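PDB 5Z3K: glucosidase from Croceicoccus marinus, which probably hydrolyses O-glycosidic bonds, acting as a beta-glucosidase of glycoside hydrolase family 39. Local coordinates for residues G28-A33 against D92-Q97; H24-I29 against F302-G307; E15-M20 against T344-I349; G193-A198 against D222-M227. All blocks are in the same frame, centred on the assembly; numbering follows the deposited sequence.

Contact 1 (G28-A33 against D92-Q97); sequences GIPAPA and DTWVGQ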
loop_
_atom_site.group_PDB
_atom_site.type_symbol
_atom_site.label_atom_id
_atom_site.label_comp_id
_atom_site.label_asym_id
_atom_site.label_seq_id
_atom_site.Cartn_x
_atom_site.Cartn_y
_atom_site.Cartn_z
ATOM N N GLY A 28 6.152 -4.166 -5.344
ATOM C CA GLY A 28 6.611 -4.314 -6.711
ATOM C C GLY A 28 8.114 -4.139 -6.827
ATOM O O GLY A 28 8.812 -3.827 -5.863
ATOM N N ILE A 29 8.598 -4.330 -8.053
ATOM C CA ILE A 29 10.010 -4.279 -8.414
ATOM C C ILE A 29 10.253 -2.964 -9.153
ATOM O O ILE A 29 9.760 -2.788 -10.279
ATOM C CB ILE A 29 10.411 -5.489 -9.273
ATOM C CG1 ILE A 29 10.221 -6.793 -8.473
ATOM C CG2 ILE A 29 11.842 -5.333 -9.773
ATOM C CD1 ILE A 29 10.279 -8.082 -9.319
ATOM N N PRO A 30 10.997 -2.012 -8.574
ATOM C CA PRO A 30 11.108 -0.685 -9.189
ATOM C C PRO A 30 12.177 -0.548 -10.262
ATOM O O PRO A 30 12.153 0.455 -10.990
ATOM C CB PRO A 30 11.437 0.221 -7.990
ATOM C CG PRO A 30 12.162 -0.665 -7.037
ATOM C CD PRO A 30 11.523 -2.035 -7.191
ATOM N N ALA A 31 13.083 -1.511 -10.391
ATOM C CA ALA A 31 14.250 -1.378 -11.257
ATOM C C ALA A 31 14.988 -2.714 -11.277
ATOM O O ALA A 31 14.794 -3.540 -10.376
ATOM C CB ALA A 31 15.185 -0.260 -10.765
ATOM N N PRO A 32 15.810 -2.954 -12.305
ATOM C CA PRO A 32 16.550 -4.223 -12.388
ATOM C C PRO A 32 17.457 -4.471 -11.190
ATOM O O PRO A 32 17.921 -3.546 -10.523
ATOM C CB PRO A 32 17.385 -4.061 -13.666
ATOM C CG PRO A 32 16.662 -3.074 -14.471
ATOM C CD PRO A 32 15.934 -2.163 -13.538
ATOM N N ALA A 33 17.720 -5.746 -10.946
ATOM C CA ALA A 33 18.710 -6.229 -9.998
ATOM C C ALA A 33 19.332 -7.477 -10.604
ATOM O O ALA A 33 18.751 -8.079 -11.515
ATOM C CB ALA A 33 18.083 -6.555 -8.634
ATOM N N ASP A 92 19.880 -6.925 -1.753
ATOM C CA ASP A 92 20.676 -5.745 -1.425
ATOM C C ASP A 92 20.417 -4.623 -2.416
ATOM O O ASP A 92 20.336 -3.450 -2.036
ATOM C CB ASP A 92 22.173 -6.078 -1.445
ATOM C CG ASP A 92 22.638 -6.833 -0.220
ATOM O OD1 ASP A 92 21.844 -7.028 0.723
ATOM O OD2 ASP A 92 23.820 -7.243 -0.216
ATOM N N THR A 93 20.320 -4.961 -3.700
ATOM C CA THR A 93 20.119 -3.943 -4.720
ATOM C C THR A 93 18.771 -3.254 -4.540
ATOM O O THR A 93 18.680 -2.020 -4.562
ATOM C CB THR A 93 20.247 -4.585 -6.097
ATOM O OG1 THR A 93 21.595 -5.050 -6.240
ATOM C CG2 THR A 93 19.946 -3.596 -7.215
ATOM N N TRP A 94 17.718 -4.038 -4.313
ATOM C CA TRP A 94 16.392 -3.451 -4.148
ATOM C C TRP A 94 16.284 -2.674 -2.841
ATOM O O TRP A 94 15.615 -1.630 -2.784
ATOM C CB TRP A 94 15.336 -4.547 -4.241
ATOM C CG TRP A 94 15.145 -5.053 -5.658
ATOM C CD1 TRP A 94 14.987 -4.292 -6.777
ATOM C CD2 TRP A 94 15.068 -6.423 -6.090
ATOM N NE1 TRP A 94 14.828 -5.098 -7.883
ATOM C CE2 TRP A 94 14.875 -6.409 -7.489
ATOM C CE3 TRP A 94 15.164 -7.657 -5.433
ATOM C CZ2 TRP A 94 14.770 -7.584 -8.249
ATOM C CZ3 TRP A 94 15.059 -8.832 -6.188
ATOM C CH2 TRP A 94 14.867 -8.783 -7.581
ATOM N N VAL A 95 16.933 -3.162 -1.780
ATOM C CA VAL A 95 16.950 -2.420 -0.520
ATOM C C VAL A 95 17.654 -1.084 -0.709
ATOM O O VAL A 95 17.179 -0.035 -0.256
ATOM C CB VAL A 95 17.611 -3.265 0.584
ATOM C CG1 VAL A 95 18.011 -2.410 1.787
ATOM C CG2 VAL A 95 16.671 -4.397 1.010
ATOM N N GLY A 96 18.797 -1.098 -1.396
ATOM C CA GLY A 96 19.498 0.147 -1.644
ATOM C C GLY A 96 18.693 1.107 -2.499
ATOM O O GLY A 96 18.677 2.313 -2.243
ATOM N N GLN A 97 17.990 0.584 -3.508
ATOM C CA GLN A 97 17.133 1.441 -4.324
ATOM C C GLN A 97 16.053 2.085 -3.475
ATOM O O GLN A 97 15.790 3.291 -3.589
ATOM C CB GLN A 97 16.481 0.640 -5.453
ATOM C CG GLN A 97 17.444 0.207 -6.559
ATOM C CD GLN A 97 16.827 -0.819 -7.489
ATOM O OE1 GLN A 97 15.644 -1.155 -7.369
ATOM N NE2 GLN A 97 17.630 -1.333 -8.427
#
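Trp94 reaches out from helix 89-100 and lays its indole against the loop 28-33, which bends round it. The ring is met in two distinct ways. At its edge and in its plane, NE1 gives its hydrogen to Ala31 O at 2.9 Å, and that carbonyl is aimed almost straight at the donor, with a C=O...N angle of 166°. Over one face sits the methyl of Ala33: CB lies 3.8 Å from the centroid of the six-membered ring, a CH-pi contact displaced toward the rim, where CE2 and CZ2 are its nearest atoms. Ile29 sends CG2 obliquely to the pyrrole side of the indole, 3.5 Å from NE1, and the Pro30 ring crosses near CD1.

Three residues on, nearly one turn further, Gln97 stretches its extended chain toward the same loop. NE2 bonds to Pro32 O at 3.1 Å, the oxygen lying close to the amide plane but the bond bent to 142° at the hydrogen. Its other amide atom, OE1, rests against carbon: Pro30 CG and Ala31 CB are each 3.5 Å away, and this buried oxygen has no polar partner in the model. Thr93 adds CG2 against the Ala33 methyl.

Trp59 meets the indole too, and Leu43 and Trp46 of helix 43-48 cover Pro30. The arrangement belongs to the outer architecture of a TIM barrel, where the loop following the first barrel strand, 25-27, is fastened by its carbonyls to a neighbouring helix.

Contact 2 (H24-I29 against F302-G307); sequences HGTSGI and FRADTG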
loop_
_atom_site.group_PDB
_atom_site.type_symbol
_atom_site.label_atom_id
_atom_site.label_comp_id
_atom_site.label_asym_id
_atom_site.label_seq_id
_atom_site.Cartn_x
_atom_site.Cartn_y
_atom_site.Cartn_z
ATOM N N HIS A 24 1.368 6.183 1.880
ATOM C CA HIS A 24 1.695 5.858 0.487
ATOM C C HIS A 24 2.792 4.799 0.411
ATOM O O HIS A 24 3.903 5.041 -0.063
ATOM C CB HIS A 24 2.120 7.096 -0.295
ATOM C CG HIS A 24 1.845 6.989 -1.763
ATOM N ND1 HIS A 24 0.572 6.833 -2.263
ATOM C CD2 HIS A 24 2.668 7.038 -2.839
ATOM C CE1 HIS A 24 0.622 6.768 -3.583
ATOM N NE2 HIS A 24 1.882 6.898 -3.959
ATOM N N GLY A 25 2.451 3.600 0.869
ATOM C CA GLY A 25 3.307 2.452 0.647
ATOM C C GLY A 25 2.921 1.692 -0.607
ATOM O O GLY A 25 1.822 1.848 -1.133
ATOM N N THR A 26 3.826 0.834 -1.086
ATOM C CA THR A 26 3.513 0.051 -2.274
ATOM C C THR A 26 4.409 -1.173 -2.317
ATOM O O THR A 26 5.343 -1.319 -1.529
ATOM C CB THR A 26 3.680 0.866 -3.563
ATOM O OG1 THR A 26 3.011 0.196 -4.635
ATOM C CG2 THR A 26 5.161 0.997 -3.925
ATOM N N SER A 27 4.106 -2.052 -3.256
ATOM C CA SER A 27 4.924 -3.223 -3.500
ATOM C C SER A 27 5.256 -3.259 -4.984
ATOM O O SER A 27 4.719 -2.485 -5.779
ATOM C CB SER A 27 4.212 -4.508 -3.066
ATOM O OG SER A 27 3.223 -4.863 -4.006
ATOM N N GLY A 28 6.152 -4.166 -5.344
ATOM C CA GLY A 28 6.611 -4.314 -6.711
ATOM C C GLY A 28 8.114 -4.139 -6.827
ATOM O O GLY A 28 8.812 -3.827 -5.863
ATOM N N ILE A 29 8.598 -4.330 -8.053
ATOM C CA ILE A 29 10.010 -4.279 -8.414
ATOM C C ILE A 29 10.253 -2.964 -9.153
ATOM O O ILE A 29 9.760 -2.788 -10.279
ATOM C CB ILE A 29 10.411 -5.489 -9.273
ATOM C CG1 ILE A 29 10.221 -6.793 -8.473
ATOM C CG2 ILE A 29 11.842 -5.333 -9.773
ATOM C CD1 ILE A 29 10.279 -8.082 -9.319
ATOM N N PHE A 302 -1.067 -2.294 -4.256
ATOM C CA PHE A 302 -0.670 -3.452 -5.055
ATOM C C PHE A 302 -1.083 -3.224 -6.508
ATOM O O PHE A 302 -2.279 -3.125 -6.791
ATOM C CB PHE A 302 -1.344 -4.711 -4.501
ATOM C CG PHE A 302 -1.001 -5.975 -5.247
ATOM C CD1 PHE A 302 0.232 -6.583 -5.072
ATOM C CD2 PHE A 302 -1.910 -6.555 -6.119
ATOM C CE1 PHE A 302 0.559 -7.751 -5.751
ATOM C CE2 PHE A 302 -1.592 -7.730 -6.804
ATOM C CZ PHE A 302 -0.352 -8.326 -6.612
ATOM N N ARG A 303 -0.117 -3.122 -7.434
ATOM C CA ARG A 303 1.329 -3.020 -7.217
ATOM C C ARG A 303 1.861 -1.968 -8.193
ATOM O O ARG A 303 1.381 -1.888 -9.333
ATOM C CB ARG A 303 2.028 -4.372 -7.444
ATOM C CG ARG A 303 1.635 -5.082 -8.751
ATOM C CD ARG A 303 2.134 -6.547 -8.799
ATOM N NE ARG A 303 3.563 -6.601 -9.112
ATOM C CZ ARG A 303 4.300 -7.711 -9.136
ATOM N NH1 ARG A 303 3.766 -8.899 -8.854
ATOM N NH2 ARG A 303 5.587 -7.628 -9.428
ATOM N N ALA A 304 2.836 -1.159 -7.759
ATOM C CA ALA A 304 3.342 -0.036 -8.559
ATOM C C ALA A 304 4.508 -0.459 -9.463
ATOM O O ALA A 304 5.619 0.080 -9.408
ATOM C CB ALA A 304 3.751 1.121 -7.649
ATOM N N ASP A 305 4.244 -1.432 -10.330
ATOM C CA ASP A 305 5.230 -1.793 -11.347
ATOM C C ASP A 305 4.477 -2.297 -12.572
ATOM O O ASP A 305 3.266 -2.094 -12.695
ATOM C CB ASP A 305 6.281 -2.779 -10.799
ATOM C CG ASP A 305 5.713 -4.158 -10.413
ATOM O OD1 ASP A 305 4.536 -4.481 -10.711
ATOM O OD2 ASP A 305 6.485 -4.938 -9.799
ATOM N N THR A 306 5.204 -2.927 -13.503
ATOM C CA THR A 306 4.558 -3.439 -14.712
ATOM C C THR A 306 3.721 -4.678 -14.463
ATOM O O THR A 306 3.058 -5.147 -15.392
ATOM C CB THR A 306 5.587 -3.762 -15.790
ATOM O OG1 THR A 306 6.349 -4.915 -15.394
ATOM C CG2 THR A 306 6.497 -2.562 -16.012
ATOM N N GLY A 307 3.723 -5.215 -13.248
ATOM C CA GLY A 307 3.010 -6.437 -12.977
ATOM C C GLY A 307 3.760 -7.686 -13.348
ATOM O O GLY A 307 3.235 -8.784 -13.135
#
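Thr26 sets its hydroxyl against Ala304: OG1 is 3.2 Å from the methyl CB and receives a weak, bent bond from Ala304 N, while its stronger partner is Phe301 O. The torsion that turns OG1 anti to the backbone N (chi1 -164°) delivers it there. Ser27 follows with the firmer backbone link, its O accepting from Ala304 N at 3.0 Å. Its OG, held by Asp58, comes up to the edge of the Phe302 ring, 3.6 Å from CD1, and also touches Arg303 CB.

These links continue, just past the end of strand 298-301, the seam where the first and eighth strands of the TIM barrel meet; there Gly25 and Ser27 form backbone bonds with Phe301. The peptide between Phe302 and Arg303 is cis.

At Gly28 the chain brings its CA to 3.2 Å from Asp305 OD2, an approach open to the carboxylate because the residue has no side chain. Ile29 then offers its backbone N to the same OD2 at 2.8 Å, a nearly straight bond (167°) arriving on the anti side of the carboxylate. The syn lone pair of OD2 is taken by Arg303 NH2, giving this oxygen two donors that help fix the rotation of the buried group. Arg303 NE reaches OD1 at 2.8 Å, so the guanidinium holds the carboxylate side-on. OD1 has a second donor in Gly307 N, which meets it from above the carboxylate plane and forms an Asx turn.

Contact 3 (E15-M20 against T344-I349); sequences EPIGNM and TERLAI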
loop_
_atom_site.group_PDB
_atom_site.type_symbol
_atom_site.label_atom_id
_atom_site.label_comp_id
_atom_site.label_asym_id
_atom_site.label_seq_id
_atom_site.Cartn_x
_atom_site.Cartn_y
_atom_site.Cartn_z
ATOM N N GLU A 15 -4.424 27.205 8.533
ATOM C CA GLU A 15 -4.365 26.526 9.817
ATOM C C GLU A 15 -4.482 25.018 9.650
ATOM O O GLU A 15 -5.455 24.512 9.069
ATOM C CB GLU A 15 -5.458 27.032 10.745
ATOM C CG GLU A 15 -6.847 26.916 10.172
ATOM C CD GLU A 15 -7.852 27.679 10.994
ATOM O OE1 GLU A 15 -7.427 28.607 11.721
ATOM O OE2 GLU A 15 -9.056 27.347 10.911
ATOM N N PRO A 16 -3.524 24.266 10.164
ATOM C CA PRO A 16 -3.627 22.813 10.073
ATOM C C PRO A 16 -4.729 22.295 10.982
ATOM O O PRO A 16 -4.951 22.814 12.079
ATOM C CB PRO A 16 -2.244 22.331 10.525
ATOM C CG PRO A 16 -1.726 23.416 11.386
ATOM C CD PRO A 16 -2.322 24.703 10.897
ATOM N N ILE A 17 -5.431 21.264 10.505
ATOM C CA ILE A 17 -6.381 20.540 11.342
ATOM C C ILE A 17 -5.720 19.393 12.087
ATOM O O ILE A 17 -6.311 18.857 13.040
ATOM C CB ILE A 17 -7.567 20.056 10.483
ATOM C CG1 ILE A 17 -7.130 18.918 9.548
ATOM C CG2 ILE A 17 -8.144 21.250 9.687
ATOM C CD1 ILE A 17 -8.285 18.167 8.875
ATOM N N GLY A 18 -4.498 19.032 11.722
ATOM C CA GLY A 18 -3.841 17.865 12.269
ATOM C C GLY A 18 -2.778 17.405 11.292
ATOM O O GLY A 18 -2.572 18.013 10.245
ATOM N N ASN A 19 -2.118 16.309 11.650
ATOM C CA ASN A 19 -1.043 15.794 10.801
ATOM C C ASN A 19 -1.604 14.943 9.671
ATOM O O ASN A 19 -2.514 14.135 9.873
ATOM C CB ASN A 19 -0.055 14.963 11.617
ATOM C CG ASN A 19 0.797 15.803 12.533
ATOM O OD1 ASN A 19 1.024 16.992 12.283
ATOM N ND2 ASN A 19 1.280 15.194 13.606
HETATM N N MSE A 20 -1.048 15.126 8.475
HETATM C CA MSE A 20 -1.283 14.195 7.387
HETATM C C MSE A 20 -0.575 12.890 7.738
HETATM O O MSE A 20 0.514 12.910 8.318
HETATM C CB MSE A 20 -0.756 14.745 6.055
HETATM C CG MSE A 20 -1.083 13.858 4.866
HETATM SE SE MSE A 20 -2.956 14.018 4.401
HETATM C CE MSE A 20 -2.849 15.705 3.431
ATOM N N THR A 344 2.717 17.491 5.346
ATOM C CA THR A 344 2.768 17.146 6.756
ATOM C C THR A 344 1.612 17.701 7.548
ATOM O O THR A 344 1.189 17.075 8.517
ATOM C CB THR A 344 4.073 17.625 7.389
ATOM O OG1 THR A 344 4.221 19.023 7.158
ATOM C CG2 THR A 344 5.256 16.875 6.775
ATOM N N GLU A 345 1.100 18.856 7.161
ATOM C CA GLU A 345 0.001 19.486 7.875
ATOM C C GLU A 345 -1.249 19.336 7.019
ATOM O O GLU A 345 -1.332 19.899 5.927
ATOM C CB GLU A 345 0.341 20.940 8.181
ATOM C CG GLU A 345 1.506 21.031 9.170
ATOM C CD GLU A 345 1.881 22.448 9.550
ATOM O OE1 GLU A 345 2.641 22.608 10.529
ATOM O OE2 GLU A 345 1.429 23.398 8.874
ATOM N N ARG A 346 -2.205 18.545 7.501
ATOM C CA ARG A 346 -3.457 18.404 6.780
ATOM C C ARG A 346 -4.285 19.670 6.954
ATOM O O ARG A 346 -4.319 20.259 8.036
ATOM C CB ARG A 346 -4.236 17.190 7.288
ATOM C CG ARG A 346 -5.506 16.907 6.505
ATOM C CD ARG A 346 -5.988 15.513 6.814
ATOM N NE ARG A 346 -7.290 15.223 6.230
ATOM C CZ ARG A 346 -8.071 14.241 6.649
ATOM N NH1 ARG A 346 -7.675 13.466 7.657
ATOM N NH2 ARG A 346 -9.242 14.031 6.071
ATOM N N LEU A 347 -4.934 20.089 5.872
ATOM C CA LEU A 347 -5.758 21.287 5.840
ATOM C C LEU A 347 -7.218 20.891 5.720
ATOM O O LEU A 347 -7.537 19.836 5.175
ATOM C CB LEU A 347 -5.366 22.185 4.655
ATOM C CG LEU A 347 -3.951 22.761 4.716
ATOM C CD1 LEU A 347 -3.589 23.471 3.404
ATOM C CD2 LEU A 347 -3.779 23.691 5.912
ATOM N N ALA A 348 -8.107 21.747 6.226
ATOM C CA ALA A 348 -9.537 21.476 6.128
ATOM C C ALA A 348 -10.028 21.718 4.709
ATOM O O ALA A 348 -9.837 22.809 4.162
ATOM C CB ALA A 348 -10.317 22.369 7.095
ATOM N N ILE A 349 -10.676 20.714 4.112
ATOM C CA ILE A 349 -11.413 20.891 2.863
ATOM C C ILE A 349 -12.846 20.417 3.084
ATOM O O ILE A 349 -13.085 19.322 3.617
ATOM C CB ILE A 349 -10.760 20.171 1.660
ATOM C CG1 ILE A 349 -11.568 20.429 0.377
ATOM C CG2 ILE A 349 -10.576 18.667 1.922
ATOM C CD1 ILE A 349 -10.769 20.198 -0.914
HETATM O O HOH W 1 -7.449 24.170 7.482
HETATM O O HOH W 2 -4.701 12.887 8.527
HETATM O O HOH W 3 2.565 14.329 8.679
#
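Gly18 O receives the backbone N of Arg346 at 2.8 Å, the shortest direct polar bond between the segments. In return Arg346 O accepts from Ile17 N at 2.9 Å, and beyond the corner at Gly18 the N of Met20, present as selenomethionine, reaches Thr344 O at 3.0 Å from well above the carbonyl plane. A water bridges Glu15 O and Ala348 N.

Arg346 dominates the side-chain contact. Its chain is extended from CG to NE, and Ile17 crosses it obliquely, placing CD1 3.9 Å from CG and over one face of the guanidinium. The selenium of Met20 meets Arg346 CD at 4.2 Å, the two side chains crossing at about a right angle. Ile17 CG2 turns instead to the Ala348 methyl, 3.6 Å away. Pro16 and Glu345 lie side by side, CB to CB at 3.8 Å.

The charged ends have partners beyond: Arg346 pairs with Asp293, Glu345 with Arg363. Thr344 and Glu345 both face Arg363 in a classic beta bulge. Strand 345-350 lies between strands 357-363 and 6-13 in the mixed sheet, and 15-20, the chain leaving 6-13, pairs with its beginning; helix 329-341 comes just before it in sequence.

Contact 4 (G193-A198 against D222-M227); sequences GGPCVA and DFLSWM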
loop_
_atom_site.group_PDB
_atom_site.type_symbol
_atom_site.label_atom_id
_atom_site.label_comp_id
_atom_site.label_asym_id
_atom_site.label_seq_id
_atom_site.Cartn_x
_atom_site.Cartn_y
_atom_site.Cartn_z
ATOM N N GLY A 193 5.327 -8.358 12.719
ATOM C CA GLY A 193 3.906 -8.620 12.661
ATOM C C GLY A 193 3.567 -9.580 11.541
ATOM O O GLY A 193 4.443 -10.165 10.908
ATOM N N GLY A 194 2.269 -9.743 11.318
ATOM C CA GLY A 194 1.753 -10.731 10.397
ATOM C C GLY A 194 0.262 -10.837 10.616
ATOM O O GLY A 194 -0.321 -10.016 11.324
ATOM N N PRO A 195 -0.389 -11.856 10.043
ATOM C CA PRO A 195 0.131 -12.922 9.187
ATOM C C PRO A 195 -0.214 -12.693 7.731
ATOM O O PRO A 195 -0.076 -13.610 6.930
ATOM C CB PRO A 195 -0.610 -14.147 9.705
ATOM C CG PRO A 195 -1.992 -13.574 9.963
ATOM C CD PRO A 195 -1.773 -12.152 10.460
ATOM N N CYS A 196 -0.694 -11.489 7.409
ATOM C CA CYS A 196 -1.188 -11.147 6.078
ATOM C C CYS A 196 -2.441 -11.952 5.755
ATOM O O CYS A 196 -2.465 -12.738 4.804
ATOM C CB CYS A 196 -0.116 -11.341 4.998
ATOM S SG CYS A 196 -0.616 -10.645 3.389
ATOM N N VAL A 197 -3.491 -11.728 6.552
ATOM C CA VAL A 197 -4.781 -12.380 6.354
ATOM C C VAL A 197 -5.335 -12.051 4.976
ATOM O O VAL A 197 -5.526 -10.878 4.627
ATOM C CB VAL A 197 -5.759 -11.936 7.453
ATOM C CG1 VAL A 197 -7.089 -12.680 7.317
ATOM C CG2 VAL A 197 -5.156 -12.148 8.835
ATOM N N ALA A 198 -5.647 -13.090 4.198
ATOM C CA ALA A 198 -6.227 -12.877 2.877
ATOM C C ALA A 198 -7.722 -12.601 2.941
ATOM O O ALA A 198 -8.246 -11.865 2.098
ATOM C CB ALA A 198 -5.976 -14.093 1.979
ATOM N N ASP A 222 3.571 -6.338 16.704
ATOM C CA ASP A 222 3.548 -4.887 16.547
ATOM C C ASP A 222 2.499 -4.446 15.533
ATOM O O ASP A 222 1.956 -3.337 15.639
ATOM C CB ASP A 222 4.944 -4.399 16.159
ATOM C CG ASP A 222 5.980 -4.702 17.232
ATOM O OD1 ASP A 222 5.761 -4.309 18.391
ATOM O OD2 ASP A 222 7.006 -5.342 16.934
ATOM N N PHE A 223 2.179 -5.297 14.560
ATOM C CA PHE A 223 1.138 -4.973 13.600
ATOM C C PHE A 223 0.443 -6.250 13.163
ATOM O O PHE A 223 1.050 -7.319 13.110
ATOM C CB PHE A 223 1.686 -4.212 12.376
ATOM C CG PHE A 223 2.741 -4.961 11.601
ATOM C CD1 PHE A 223 2.389 -5.853 10.591
ATOM C CD2 PHE A 223 4.080 -4.750 11.858
ATOM C CE1 PHE A 223 3.373 -6.533 9.855
ATOM C CE2 PHE A 223 5.068 -5.427 11.133
ATOM C CZ PHE A 223 4.709 -6.321 10.132
ATOM N N LEU A 224 -0.846 -6.132 12.880
ATOM C CA LEU A 224 -1.620 -7.206 12.277
ATOM C C LEU A 224 -1.814 -6.846 10.811
ATOM O O LEU A 224 -2.396 -5.805 10.500
ATOM C CB LEU A 224 -2.961 -7.376 12.999
ATOM C CG LEU A 224 -3.853 -8.612 12.801
ATOM C CD1 LEU A 224 -4.545 -8.601 11.429
ATOM C CD2 LEU A 224 -3.101 -9.920 13.046
ATOM N N SER A 225 -1.307 -7.683 9.915
ATOM C CA SER A 225 -1.354 -7.363 8.495
ATOM C C SER A 225 -2.436 -8.186 7.793
ATOM O O SER A 225 -2.729 -9.324 8.176
ATOM C CB SER A 225 0.019 -7.584 7.854
ATOM O OG SER A 225 0.373 -8.955 7.872
ATOM N N TRP A 226 -3.064 -7.571 6.790
ATOM C CA TRP A 226 -4.226 -8.137 6.110
ATOM C C TRP A 226 -4.340 -7.495 4.735
ATOM O O TRP A 226 -3.640 -6.530 4.423
ATOM C CB TRP A 226 -5.512 -7.913 6.927
ATOM C CG TRP A 226 -5.712 -6.480 7.324
ATOM C CD1 TRP A 226 -5.077 -5.821 8.333
ATOM C CD2 TRP A 226 -6.596 -5.525 6.716
ATOM N NE1 TRP A 226 -5.504 -4.515 8.390
ATOM C CE2 TRP A 226 -6.430 -4.305 7.403
ATOM C CE3 TRP A 226 -7.494 -5.577 5.647
ATOM C CZ2 TRP A 226 -7.156 -3.149 7.076
ATOM C CZ3 TRP A 226 -8.206 -4.425 5.316
ATOM C CH2 TRP A 226 -8.027 -3.230 6.029
HETATM N N MSE A 227 -5.248 -8.033 3.914
HETATM C CA MSE A 227 -5.402 -7.546 2.532
HETATM C C MSE A 227 -6.857 -7.297 2.160
HETATM O O MSE A 227 -7.764 -7.849 2.783
HETATM C CB MSE A 227 -4.786 -8.534 1.542
HETATM C CG MSE A 227 -5.728 -9.615 0.982
HETATM SE SE MSE A 227 -4.631 -10.738 -0.214
HETATM C CE MSE A 227 -3.303 -10.912 1.146
#
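Gly193 lies flat on Phe223, its CA 3.5 Å from the ring centroid and only 11° off the normal, a CH-pi contact centred over the face. Phe223 CG is set between the backbone N and carbonyl carbon (chi1 59°). Beside the ring runs a parallel ladder: Gly194 N to Phe223 O, Ser225 N to Gly194 O at 2.9 Å, Val197 N to Ser225 O at 3.0 Å and Met227 N to Val197 O. The peptide before Pro195 is cis and Cys196 has positive phi, so the strand is irregular here. At this place Ser225 OG, whose main partner is Glu153 OE1 on strand 151-154, also takes a weak bond from Cys196 N at 2.8 Å, bent to 120°.

Past the glycines the side chains fill in. Leu224 CD2 touches Pro195 CD at 3.7 Å, and Val197 CB faces Trp226 CB. The terminal methyl CE of Met227, a selenomethionine, meets Cys196 SG at 3.5 Å, while its SE leans on the Ala198 methyl.

Further out, helix 238-252 covers Leu224 and Trp226, and Tyr264 of strand 259-266 touches Cys196 and Met227. The strands are the two ends of a beta-alpha-beta crossover through helix 208-216 in the TIM barrel.

One hydroxyl, Ser225 OG, thus ties a carboxylate to the irregular part of strand 191-197, and the link probably restrains the Glu153 side chain.

Contacts 1 and 2 start from one continuous piece of chain and share Gly28 and Ile29, their centres about 12 Å apart: strand 25-27 meets the loop that leaves the eighth barrel strand, then its own loop moves out to helix 89-100. Contact 4 joins the fifth and sixth strands of the same barrel, about 18 Å from contact 2 between centres. Contact 3 stands apart, about 27 Å from contact 2 between centres, where 15-20 meets strand 345-350 of the mixed sheet. Along the chain, contact 3 encloses the other three, and contact 1 closes before contact 4 opens. The chain enters the barrel from the mixed sheet (6-13) and returns to it (345-350), so contact 3 lies where the two regions connect.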